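Local coordinates for protein transcriptional regulator, GntR family (Ralstonia eutropha, PDB 3IHU) that probably binds DNA and regulates transcription through a winged helix-turn-helix domain joined to an all-helical FCD domain, at residues F34-L40 with G76-R81. Residues are numbered along the deposited sequence.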
# COMPACT_ATOMS: atom_id res chain seq x y z
N PHE A 34 -10.51 4.56 8.77
CA PHE A 34 -11.64 4.01 8.04
C PHE A 34 -11.46 2.49 8.15
O PHE A 34 -10.32 2.02 8.23
CB PHE A 34 -11.58 4.42 6.55
CG PHE A 34 -11.94 5.85 6.29
CD1 PHE A 34 -10.97 6.83 6.34
CD2 PHE A 34 -13.25 6.22 6.01
CE1 PHE A 34 -11.31 8.15 6.14
CE2 PHE A 34 -13.59 7.54 5.80
CZ PHE A 34 -12.61 8.51 5.87
N VAL A 35 -12.56 1.73 8.12
CA VAL A 35 -12.50 0.28 8.25
C VAL A 35 -13.31 -0.49 7.18
O VAL A 35 -14.30 -0.00 6.64
CB VAL A 35 -12.99 -0.16 9.62
CG1 VAL A 35 -12.02 0.39 10.69
CG2 VAL A 35 -14.46 0.29 9.88
N PRO A 36 -12.89 -1.73 6.88
CA PRO A 36 -13.68 -2.60 6.02
C PRO A 36 -15.12 -2.69 6.53
O PRO A 36 -15.33 -2.79 7.75
CB PRO A 36 -12.96 -3.95 6.15
CG PRO A 36 -11.54 -3.57 6.45
CD PRO A 36 -11.67 -2.38 7.38
N GLY A 37 -16.10 -2.59 5.63
CA GLY A 37 -17.52 -2.67 6.02
C GLY A 37 -18.11 -1.32 6.35
O GLY A 37 -19.29 -1.17 6.61
N GLN A 38 -17.28 -0.29 6.36
CA GLN A 38 -17.81 0.99 6.77
C GLN A 38 -18.70 1.62 5.68
O GLN A 38 -18.38 1.55 4.47
CB GLN A 38 -16.67 1.93 7.07
CG GLN A 38 -17.12 3.17 7.69
CD GLN A 38 -15.93 4.04 8.14
OE1 GLN A 38 -14.78 3.62 8.04
NE2 GLN A 38 -16.22 5.25 8.58
N ARG A 39 -19.81 2.18 6.13
CA ARG A 39 -20.72 2.95 5.30
C ARG A 39 -20.26 4.37 5.15
O ARG A 39 -20.09 5.04 6.16
CB ARG A 39 -22.05 3.05 5.99
CG ARG A 39 -22.83 1.85 5.81
CD ARG A 39 -23.95 2.02 4.78
NE ARG A 39 -24.48 0.67 4.66
CZ ARG A 39 -25.11 0.17 3.61
NH1 ARG A 39 -25.36 0.92 2.53
NH2 ARG A 39 -25.48 -1.10 3.67
N LEU A 40 -20.01 4.81 3.93
CA LEU A 40 -19.58 6.17 3.71
C LEU A 40 -20.73 7.00 3.20
O LEU A 40 -21.43 6.59 2.29
CB LEU A 40 -18.43 6.21 2.73
CG LEU A 40 -17.23 5.38 3.10
CD1 LEU A 40 -16.20 5.36 1.95
CD2 LEU A 40 -16.66 5.88 4.43
N GLY A 76 -23.89 7.14 -1.90
CA GLY A 76 -23.10 6.55 -0.81
C GLY A 76 -22.21 5.41 -1.27
O GLY A 76 -22.08 5.17 -2.47
N ALA A 77 -21.53 4.76 -0.31
CA ALA A 77 -20.61 3.68 -0.64
C ALA A 77 -20.35 2.84 0.60
O ALA A 77 -20.61 3.28 1.71
CB ALA A 77 -19.31 4.23 -1.20
N VAL A 78 -19.84 1.62 0.41
CA VAL A 78 -19.49 0.77 1.54
C VAL A 78 -18.08 0.30 1.26
O VAL A 78 -17.75 -0.06 0.16
CB VAL A 78 -20.55 -0.41 1.77
CG1 VAL A 78 -20.11 -1.35 2.89
CG2 VAL A 78 -21.86 0.18 2.17
N ILE A 79 -17.19 0.41 2.24
CA ILE A 79 -15.87 -0.11 2.05
C ILE A 79 -16.00 -1.67 1.99
O ILE A 79 -16.71 -2.28 2.78
CB ILE A 79 -14.88 0.38 3.17
CG1 ILE A 79 -14.84 1.91 3.18
CG2 ILE A 79 -13.48 -0.22 2.97
CD1 ILE A 79 -13.80 2.52 4.17
N ARG A 80 -15.34 -2.26 1.03
CA ARG A 80 -15.45 -3.72 0.84
C ARG A 80 -14.76 -4.50 1.98
O ARG A 80 -13.84 -3.99 2.62
CB ARG A 80 -14.84 -4.12 -0.52
CG ARG A 80 -15.74 -3.68 -1.69
CD ARG A 80 -15.30 -4.29 -3.05
NE ARG A 80 -15.52 -5.72 -3.08
CZ ARG A 80 -14.59 -6.62 -3.39
NH1 ARG A 80 -13.36 -6.25 -3.77
NH2 ARG A 80 -14.90 -7.91 -3.36
N ARG A 81 -15.26 -5.69 2.26
CA ARG A 81 -14.54 -6.72 2.99
C ARG A 81 -14.33 -7.84 2.03
O ARG A 81 -15.25 -8.16 1.30
CB ARG A 81 -15.39 -7.32 4.12
CG ARG A 81 -15.61 -6.46 5.32
CD ARG A 81 -16.23 -7.37 6.43
NE ARG A 81 -16.51 -6.61 7.66
CZ ARG A 81 -17.68 -6.04 7.96
NH1 ARG A 81 -18.72 -6.13 7.15
NH2 ARG A 81 -17.82 -5.37 9.10
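Ile79 lies under the turn of 34-40, with CD1 3.8 Å from Phe34 CB, CG1 3.9 Å from Leu40 CD1 and CB 3.5 Å from Val35 O; no other residue here loses more surface (108 Å²). Three backbone hydrogen bonds follow the antiparallel register: Leu40 N to Ala77 O (2.8 Å), Ala77 N to Leu40 O (3.2 Å) and Ile79 N to Gln38 O (2.8 Å); Arg39-Val78 is the non-hydrogen-bonded pair. A type II turn, Val35 to Gln38, is closed by Gln38 N to Val35 O (3.0 Å), so Gly37 N replaces Gln38 N in bonding Ile79 O (2.9 Å), ending regular pairing. At phi/psi 91°/-5° a Gly37 CB would jam against Pro36 O, which calls for glycine; the Arg81 guanidinium lies over Gly37 CA (NH1 to CA 3.8 Å), while that of Arg39 covers Val78, CZ to CG2 3.6 Å. This pairing builds the small sheet of the GntR-type winged helix: 77-79 runs between 39-40 and 69-71, Leu40 and Ile79 pack on helix 17-31, and Ile79 and Pro36 also touch helix 167-172.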